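PDB 4R8X: uricase from Bacillus fastidiosus, which catalyses the oxidation of urate by molecular oxygen to 5-hydroxyisourate, the first step on the pathway from urate to allantoin. Local coordinates for residues V130-D133 with L134-R137; N210-D213 with A214-D217; I183-E186 with Y187-L190. One frame throughout, in Å; residues are numbered along the deposited sequence. Where two conformers were deposited one is given.

Contact 1: residues V130-D133 with L134-R137; sequences VTSD and LVFR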
ATOM      1  N   VAL D 130     -27.093 -21.549  -1.796  1.00 16.80           N
ATOM      2  CA  VAL D 130     -26.227 -22.523  -1.144  1.00 17.59           C
ATOM      3  C   VAL D 130     -24.774 -22.077  -1.219  1.00 15.81           C
ATOM      4  O   VAL D 130     -24.415 -21.131  -1.932  1.00 14.44           O
ATOM      5  CB  VAL D 130     -26.338 -23.921  -1.796  1.00 20.00           C
ATOM      6  CG1 VAL D 130     -27.776 -24.443  -1.736  1.00 21.83           C
ATOM      7  CG2 VAL D 130     -25.841 -23.877  -3.232  1.00 21.05           C
ATOM      8  N   THR D 131     -23.927 -22.767  -0.472  1.00 16.70           N
ATOM      9  CA  THR D 131     -22.504 -22.498  -0.514  1.00 16.76           C
ATOM     10  C   THR D 131     -21.924 -23.078  -1.794  1.00 16.86           C
ATOM     11  O   THR D 131     -22.142 -24.249  -2.099  1.00 18.32           O
ATOM     12  CB  THR D 131     -21.789 -23.145   0.675  1.00 17.83           C
ATOM     13  OG1 THR D 131     -22.369 -22.665   1.893  1.00 19.41           O
ATOM     14  CG2 THR D 131     -20.320 -22.789   0.653  1.00 18.75           C
ATOM     15  N   SER D 132     -21.191 -22.268  -2.549  1.00 16.43           N
ATOM     16  CA  SER D 132     -20.571 -22.770  -3.771  1.00 16.30           C
ATOM     17  C   SER D 132     -19.415 -23.709  -3.465  1.00 16.31           C
ATOM     18  O   SER D 132     -18.643 -23.463  -2.550  1.00 16.21           O
ATOM     19  CB  SER D 132     -20.044 -21.622  -4.627  1.00 15.62           C
ATOM     20  OG  SER D 132     -19.459 -22.125  -5.818  1.00 15.77           O
ATOM     21  N   ASP D 133     -19.290 -24.773  -4.249  1.00 17.63           N
ATOM     22  CA  ASP D 133     -18.126 -25.646  -4.158  1.00 19.41           C
ATOM     23  C   ASP D 133     -17.167 -25.348  -5.304  1.00 18.87           C
ATOM     24  O   ASP D 133     -16.161 -26.028  -5.476  1.00 19.54           O
ATOM     25  CB  ASP D 133     -18.543 -27.121  -4.163  1.00 21.87           C
ATOM     26  CG  ASP D 133     -19.324 -27.511  -5.406  1.00 24.72           C
ATOM     27  OD1 ASP D 133     -19.815 -26.614  -6.124  1.00 26.68           O
ATOM     28  OD2 ASP D 133     -19.460 -28.729  -5.653  1.00 27.47           O
ATOM     29  N   LEU D 134     -17.484 -24.309  -6.075  1.00 18.44           N
ATOM     30  CA  LEU D 134     -16.703 -23.963  -7.257  1.00 19.67           C
ATOM     31  C   LEU D 134     -16.078 -22.579  -7.174  1.00 18.98           C
ATOM     32  O   LEU D 134     -14.958 -22.364  -7.623  1.00 20.65           O
ATOM     33  CB  LEU D 134     -17.592 -24.010  -8.499  1.00 20.18           C
ATOM     34  CG  LEU D 134     -18.230 -25.355  -8.823  1.00 22.84           C
ATOM     35  CD1 LEU D 134     -19.137 -25.214 -10.031  1.00 24.12           C
ATOM     36  CD2 LEU D 134     -17.147 -26.375  -9.083  1.00 23.62           C
ATOM     37  N   VAL D 135     -16.823 -21.638  -6.618  1.00 16.57           N
ATOM     38  CA  VAL D 135     -16.387 -20.249  -6.613  1.00 15.36           C
ATOM     39  C   VAL D 135     -16.098 -19.797  -5.194  1.00 14.57           C
ATOM     40  O   VAL D 135     -16.878 -20.080  -4.279  1.00 14.59           O
ATOM     41  CB  VAL D 135     -17.447 -19.335  -7.269  1.00 15.49           C
ATOM     42  CG1 VAL D 135     -17.050 -17.863  -7.176  1.00 16.09           C
ATOM     43  CG2 VAL D 135     -17.630 -19.746  -8.717  1.00 16.49           C
ATOM     44  N   PHE D 136     -14.964 -19.119  -5.024  1.00 13.08           N
ATOM     45  CA  PHE D 136     -14.529 -18.633  -3.717  1.00 11.87           C
ATOM     46  C   PHE D 136     -14.053 -17.193  -3.810  1.00 11.47           C
ATOM     47  O   PHE D 136     -13.513 -16.776  -4.831  1.00 12.55           O
ATOM     48  CB  PHE D 136     -13.419 -19.532  -3.149  1.00 12.01           C
ATOM     49  CG  PHE D 136     -13.814 -20.975  -3.058  1.00 12.82           C
ATOM     50  CD1 PHE D 136     -14.459 -21.466  -1.927  1.00 13.65           C
ATOM     51  CD2 PHE D 136     -13.567 -21.845  -4.114  1.00 13.10           C
ATOM     52  CE1 PHE D 136     -14.840 -22.798  -1.843  1.00 13.58           C
ATOM     53  CE2 PHE D 136     -13.949 -23.185  -4.037  1.00 14.51           C
ATOM     54  CZ  PHE D 136     -14.579 -23.661  -2.896  1.00 13.91           C
ATOM     55  N   ARG D 137     -14.277 -16.432  -2.746  1.00 10.85           N
ATOM     56  CA  ARG D 137     -13.782 -15.068  -2.678  1.00 10.91           C
ATOM     57  C   ARG D 137     -12.376 -15.019  -2.105  1.00 11.67           C
ATOM     58  O   ARG D 137     -12.122 -15.592  -1.045  1.00 13.91           O
ATOM     59  CB  ARG D 137     -14.688 -14.230  -1.785  1.00 12.64           C
ATOM     60  CG  ARG D 137     -14.063 -12.901  -1.428  1.00 15.43           C
ATOM     61  CD  ARG D 137     -15.011 -11.967  -0.659  1.00 17.65           C
ATOM     62  NE  ARG D 137     -15.361 -12.453   0.672  1.00 20.28           N
ATOM     63  CZ  ARG D 137     -16.172 -11.792   1.492  1.00 21.28           C
ATOM     64  NH1 ARG D 137     -16.718 -10.649   1.100  1.00 22.11           N
ATOM     65  NH2 ARG D 137     -16.449 -12.271   2.690  1.00 21.29           N
TER
HETATM   66  O   HOH W   1     -17.779 -20.881  -1.906  1.00 15.59           O

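Contact 2: residues N210-D213 with A214-D217; sequences NQDD and AKGD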
ATOM      1  N   ASN D 210       2.950 -30.216  22.895  1.00 17.62           N
ATOM      2  CA  ASN D 210       3.417 -31.321  22.070  1.00 17.81           C
ATOM      3  C   ASN D 210       3.354 -30.885  20.620  1.00 16.48           C
ATOM      4  O   ASN D 210       2.282 -30.877  20.017  1.00 16.97           O
ATOM      5  CB  ASN D 210       2.556 -32.568  22.300  1.00 18.87           C
ATOM      6  CG  ASN D 210       3.118 -33.799  21.617  0.32 18.74           C
ATOM      7  OD1 ASN D 210       4.210 -34.263  21.950  0.30 18.72           O
ATOM      8  ND2 ASN D 210       2.368 -34.344  20.665  0.44 18.82           N
ATOM      9  N   GLN D 211       4.505 -30.501  20.082  1.00 15.92           N
ATOM     10  CA  GLN D 211       4.580 -29.843  18.784  1.00 15.77           C
ATOM     11  C   GLN D 211       4.012 -30.672  17.644  1.00 15.32           C
ATOM     12  O   GLN D 211       3.498 -30.118  16.681  1.00 15.84           O
ATOM     13  CB  GLN D 211       6.019 -29.410  18.487  1.00 17.66           C
ATOM     14  CG  GLN D 211       6.498 -28.265  19.374  1.00 18.21           C
ATOM     15  CD  GLN D 211       7.959 -27.916  19.171  1.00 18.03           C
ATOM     16  OE1 GLN D 211       8.775 -28.770  18.817  1.00 18.79           O
ATOM     17  NE2 GLN D 211       8.299 -26.653  19.401  1.00 17.84           N
ATOM     18  N   ASP D 212       4.081 -31.991  17.738  1.00 16.77           N
ATOM     19  CA  ASP D 212       3.493 -32.842  16.712  1.00 17.15           C
ATOM     20  C   ASP D 212       1.981 -32.655  16.567  1.00 17.42           C
ATOM     21  O   ASP D 212       1.417 -32.987  15.524  1.00 17.85           O
ATOM     22  CB  ASP D 212       3.822 -34.317  16.963  1.00 18.19           C
ATOM     23  CG  ASP D 212       5.276 -34.644  16.695  1.00 20.88           C
ATOM     24  OD1 ASP D 212       5.996 -33.792  16.127  1.00 20.48           O
ATOM     25  OD2 ASP D 212       5.695 -35.768  17.041  1.00 22.36           O
ATOM     26  N   ASP D 213       1.321 -32.125  17.597  1.00 16.74           N
ATOM     27  CA  ASP D 213      -0.111 -31.830  17.482  1.00 16.82           C
ATOM     28  C   ASP D 213      -0.430 -30.898  16.302  1.00 16.56           C
ATOM     29  O   ASP D 213      -1.502 -30.989  15.703  1.00 18.16           O
ATOM     30  CB  ASP D 213      -0.654 -31.206  18.772  1.00 17.05           C
ATOM     31  CG  ASP D 213      -0.774 -32.200  19.919  1.00 18.86           C
ATOM     32  OD1 ASP D 213      -0.565 -33.414  19.720  1.00 19.91           O
ATOM     33  OD2 ASP D 213      -1.106 -31.751  21.031  1.00 19.52           O
ATOM     34  N   ALA D 214       0.506 -30.007  15.986  1.00 14.26           N
ATOM     35  CA  ALA D 214       0.338 -29.041  14.910  1.00 13.93           C
ATOM     36  C   ALA D 214       0.293 -29.681  13.526  1.00 14.27           C
ATOM     37  O   ALA D 214      -0.143 -29.045  12.573  1.00 15.86           O
ATOM     38  CB  ALA D 214       1.443 -28.001  14.970  1.00 15.06           C
ATOM     39  N   LYS D 215       0.734 -30.930  13.416  1.00 15.02           N
ATOM     40  CA  LYS D 215       0.727 -31.653  12.151  1.00 16.04           C
ATOM     41  C   LYS D 215      -0.667 -32.115  11.738  1.00 17.27           C
ATOM     42  O   LYS D 215      -0.894 -32.438  10.570  1.00 19.24           O
ATOM     43  CB  LYS D 215       1.632 -32.873  12.236  1.00 17.05           C
ATOM     44  CG  LYS D 215       3.102 -32.562  12.341  1.00 18.46           C
ATOM     45  CD  LYS D 215       3.880 -33.857  12.342  1.00 20.30           C
ATOM     46  CE  LYS D 215       5.341 -33.623  12.632  1.00 21.22           C
ATOM     47  NZ  LYS D 215       6.086 -34.894  12.427  1.00 22.54           N
ATOM     48  N   GLY D 216      -1.585 -32.190  12.695  1.00 17.02           N
ATOM     49  CA  GLY D 216      -2.970 -32.485  12.385  1.00 18.83           C
ATOM     50  C   GLY D 216      -3.281 -33.949  12.172  1.00 20.82           C
ATOM     51  O   GLY D 216      -4.371 -34.282  11.718  1.00 21.68           O
ATOM     52  N   ASP D 217      -2.340 -34.827  12.507  1.00 21.71           N
ATOM     53  CA  ASP D 217      -2.560 -36.262  12.338  1.00 23.86           C
ATOM     54  C   ASP D 217      -3.677 -36.762  13.249  1.00 24.41           C
ATOM     55  O   ASP D 217      -4.362 -37.729  12.926  1.00 25.41           O
ATOM     56  CB  ASP D 217      -1.263 -37.038  12.562  1.00 25.52           C
ATOM     57  CG  ASP D 217      -0.258 -36.805  11.454  1.00 28.02           C
ATOM     58  OD1 ASP D 217       0.935 -36.588  11.752  1.00 29.12           O
ATOM     59  OD2 ASP D 217      -0.668 -36.830  10.275  1.00 29.05           O
TER
HETATM   60  O   HOH W   2       8.133 -34.214  14.694  1.00 22.14           O
HETATM   61  O   HOH W   3      -0.252 -34.920  14.798  1.00 31.00           O

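Contact 3: residues I183-E186 with Y187-L190; sequences IIDE and YTTL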
ATOM      1  N   ILE D 183      -2.508   7.297  34.933  1.00 19.90           N
ATOM      2  CA  ILE D 183      -1.647   8.321  35.497  1.00 19.53           C
ATOM      3  C   ILE D 183      -1.983   9.649  34.831  1.00 19.09           C
ATOM      4  O   ILE D 183      -2.137   9.726  33.611  1.00 19.98           O
ATOM      5  CB  ILE D 183      -0.169   7.971  35.277  1.00 19.89           C
ATOM      6  CG1 ILE D 183       0.248   6.845  36.223  1.00 19.49           C
ATOM      7  CG2 ILE D 183       0.721   9.192  35.464  1.00 19.53           C
ATOM      8  CD1 ILE D 183       1.542   6.181  35.842  1.00 19.74           C
ATOM      9  N   ILE D 184      -2.123  10.691  35.641  1.00 19.58           N
ATOM     10  CA  ILE D 184      -2.436  12.014  35.133  1.00 21.01           C
ATOM     11  C   ILE D 184      -1.336  12.956  35.579  1.00 20.92           C
ATOM     12  O   ILE D 184      -1.087  13.102  36.773  1.00 22.77           O
ATOM     13  CB  ILE D 184      -3.796  12.493  35.661  1.00 22.15           C
ATOM     14  CG1 ILE D 184      -4.895  11.508  35.244  1.00 23.15           C
ATOM     15  CG2 ILE D 184      -4.094  13.913  35.181  1.00 21.85           C
ATOM     16  CD1 ILE D 184      -6.290  11.914  35.669  1.00 24.60           C
ATOM     17  N   ASP D 185      -0.648  13.563  34.622  1.00 20.77           N
ATOM     18  CA  ASP D 185       0.421  14.494  34.944  1.00 19.82           C
ATOM     19  C   ASP D 185       0.531  15.564  33.875  1.00 19.72           C
ATOM     20  O   ASP D 185      -0.412  15.780  33.119  1.00 18.56           O
ATOM     21  CB  ASP D 185       1.758  13.786  35.206  1.00 20.26           C
ATOM     22  CG  ASP D 185       2.225  12.936  34.042  1.00 19.77           C
ATOM     23  OD1 ASP D 185       1.856  13.224  32.888  1.00 19.87           O
ATOM     24  OD2 ASP D 185       2.988  11.980  34.290  1.00 19.06           O
ATOM     25  N   GLU D 186       1.684  16.215  33.801  1.00 20.50           N
ATOM     26  CA  GLU D 186       1.850  17.329  32.878  0.64 20.73           C
ATOM     27  C   GLU D 186       1.777  16.885  31.420  1.00 20.31           C
ATOM     28  O   GLU D 186       1.582  17.708  30.530  1.00 20.01           O
ATOM     29  CB  GLU D 186       3.159  18.080  33.149  0.64 21.72           C
ATOM     30  CG  GLU D 186       4.419  17.262  32.932  0.64 22.28           C
ATOM     31  CD  GLU D 186       4.933  16.607  34.205  0.64 22.77           C
ATOM     32  OE1 GLU D 186       4.126  16.320  35.114  0.64 22.19           O
ATOM     33  OE2 GLU D 186       6.156  16.377  34.294  0.64 23.78           O
ATOM     34  N   TYR D 187       1.908  15.584  31.180  1.00 18.95           N
ATOM     35  CA  TYR D 187       1.861  15.070  29.811  1.00 18.21           C
ATOM     36  C   TYR D 187       0.469  14.644  29.368  1.00 18.51           C
ATOM     37  O   TYR D 187       0.273  14.248  28.225  1.00 18.67           O
ATOM     38  CB  TYR D 187       2.882  13.945  29.611  1.00 18.01           C
ATOM     39  CG  TYR D 187       4.283  14.448  29.811  1.00 17.55           C
ATOM     40  CD1 TYR D 187       4.917  15.197  28.825  1.00 18.06           C
ATOM     41  CD2 TYR D 187       4.962  14.214  30.999  1.00 17.45           C
ATOM     42  CE1 TYR D 187       6.189  15.687  29.011  1.00 16.85           C
ATOM     43  CE2 TYR D 187       6.244  14.692  31.193  1.00 17.34           C
ATOM     44  CZ  TYR D 187       6.849  15.436  30.199  1.00 17.98           C
ATOM     45  OH  TYR D 187       8.125  15.914  30.389  1.00 20.09           O
ATOM     46  N   THR D 188      -0.495  14.752  30.273  1.00 18.80           N
ATOM     47  CA  THR D 188      -1.890  14.452  29.962  1.00 19.94           C
ATOM     48  C   THR D 188      -2.517  15.521  29.068  1.00 20.63           C
ATOM     49  O   THR D 188      -2.373  16.720  29.324  1.00 22.19           O
ATOM     50  CB  THR D 188      -2.705  14.322  31.255  1.00 20.33           C
ATOM     51  OG1 THR D 188      -2.197  13.216  32.008  1.00 21.25           O
ATOM     52  CG2 THR D 188      -4.187  14.107  30.958  1.00 19.36           C
ATOM     53  N   THR D 189      -3.211  15.087  28.022  1.00 20.56           N
ATOM     54  CA  THR D 189      -3.896  16.019  27.137  1.00 21.01           C
ATOM     55  C   THR D 189      -5.005  16.713  27.908  0.70 21.38           C
ATOM     56  O   THR D 189      -5.838  16.055  28.527  0.73 20.49           O
ATOM     57  CB  THR D 189      -4.488  15.309  25.903  0.75 20.98           C
ATOM     58  OG1 THR D 189      -3.424  14.821  25.082  0.68 20.68           O
ATOM     59  CG2 THR D 189      -5.347  16.272  25.085  0.92 21.19           C
ATOM     60  N   LEU D 190      -4.994  18.042  27.881  0.52 22.71           N
ATOM     61  CA  LEU D 190      -5.985  18.837  28.597  0.69 24.20           C
ATOM     62  C   LEU D 190      -7.271  18.990  27.790  0.68 24.87           C
ATOM     63  O   LEU D 190      -7.570  20.064  27.265  0.65 25.22           O
ATOM     64  CB  LEU D 190      -5.410  20.207  28.967  1.00 25.75           C
ATOM     65  CG  LEU D 190      -4.261  20.171  29.978  0.70 25.70           C
ATOM     66  CD1 LEU D 190      -3.540  21.508  30.022  0.65 25.48           C
ATOM     67  CD2 LEU D 190      -4.782  19.799  31.359  1.00 26.00           C
TER
HETATM   68  O   HOH W   4      -3.152  10.901  31.198  1.00 22.46           O
HETATM   69  O   HOH W   5      -1.660  17.789  31.853  1.00 23.25           O

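Contact 1: residues V130-D133 with L134-R137
The Ser132 side chain reaches forward to the backbone amides of Leu134 and Val135, and its OG takes a hydrogen bond from both. The bond from Val135 N to Ser132 OG is 2.8 Å long and nearly straight, at 165°. The one from Leu134 N to Ser132 OG is 3.0 Å. Ser132 OG lies anti to its own backbone nitrogen (chi1 -179°), beside the carbonyl carbon, and this turns it toward the residues that follow. The same oxygen is also hydrogen-bonded to His237 ND1 of the second subunit. A water ties the two strands together by donating to Ser132 O and to Val135 O. The Phe136 ring swings back and lies obliquely against the peptide at the bend, with CZ 3.8 Å from Asp133 O. The Asp133 and Leu134 side chains lie side by side, pointing the same way, and Asp133 OD1 sits 3.4 Å from Leu134 CG. On the far side of the bend, residues 135-137 pair with a strand of the second subunit in an antiparallel ladder. The serine-to-i+2 bond defines an ST turn, set here at the corner between two short strands that both pair with strand 108-125.

Contact 2: residues N210-D213 with A214-D217
A short 3-10 helix, residues 211-215, forms this contact in the loop between strand 198-208 and helix 225-238. Three i-to-i+3 bonds join the two halves. Ala214 N, Lys215 N and Gly216 N donate in turn to Gln211 O, Asp212 O and Asp213 O. The bond from Lys215 N to Asp212 O is 3.0 Å long. Gly216 then leaves the helix with a positive phi of 81°. The Ala214 methyl comes close to the carbonyl of Gln211, with Ala214 CB 3.4 Å from Gln211 O. Ala214 is the buried residue of the group and faces Tyr208, Gln162 and Glu89. Its carbonyl is hydrogen-bonded to Thr87 OG1.

On another flank, the Asp212 and Lys215 side chains run side by side. The lysine chain is extended beyond CG, which carries its ammonium past Asp212 O to the level of the carboxylate. The ion pair is long, at 3.9 Å between Asp212 OD1 and Lys215 NZ. A water closes the gap by donating to Asp212 OD1 and accepting from Lys215 NZ. A second water donates to Asp212 O, which thus has two donors, and accepts a weak bond from Asp217 N. At the start of the helix, Asp213 N bonds back to Asn210 O. The Asn210 side chain also bonds to Asp213: its ND2 donates to Asp213 OD1 at 3.2 Å. That oxygen lies in the amide plane of Asn210, but the donor stands above the carboxylate, 66° out of its plane.

Contact 3: residues I183-E186 with Y187-L190
Tyr187 meets the preceding residues with both its amide and its ring. Tyr187 N donates to Asp185 OD1 at 2.9 Å, closing an Asx turn. The carboxylate is met on its anti side, 34° out of plane. Asp185 CG sits between the backbone nitrogen and the carbonyl carbon (chi1 58°), a torsion that brings OD1 forward to the amide two residues on. The same OD1 lies at the edge of the Tyr187 ring, whose plane is steeply turned against the carboxylate. In the Glu186 conformer given, one of two deposited, the glutamate runs beside the ring. Its CG makes a CH-pi contact over one face, 3.9 Å from the Tyr187 ring centroid and displaced toward the rim.

Thr188 closes the loop. Thr188 N bonds to Asp185 O at 3.0 Å, completing a type I beta turn from Asp185 to Thr188. Thr188 OG1 in return accepts from Asp185 N at 3.1 Å, and Ile184 CG2 packs against this hydroxyl. One water links Thr188 OG1 to Ile183 O. Another donates to both Asp185 O and Thr188 O. Thr189 OG1 bonds to Asp70 of the third subunit.

The outer ends of the acidic side chains are also held there: Asp185 OD2 by Tyr103 of the third subunit and, in the conformer given, Glu186 OE2 by Lys102 of the third subunit in a salt bridge. The two oxygens of Asp185 thus do different work. OD1 helps hold the turn, while OD2 bonds to the third subunit, and Asp185 joins the internal bonding of the turn to that interface.

In the fold
The three contacts are local, each within a single short stretch of chain, and none touches another. Contacts 1 and 2 come within about 21 Å at their nearest atoms. Contact 3 is about 37 Å from each of them at the nearest atoms, and it lies across the centre of the chain from contact 2. Contacts 1 and 3 meet different neighbours of the tetramer, the second and third subunits, whereas contact 2 touches no other chain. Only contact 3 comes near predicted urate-binding residues: the side chain of Ile183 is about 11 Å from that of Gln245, and that of Ile184 about 12 Å from that of Phe179. Contacts 1 and 2 lie away from the predicted sites.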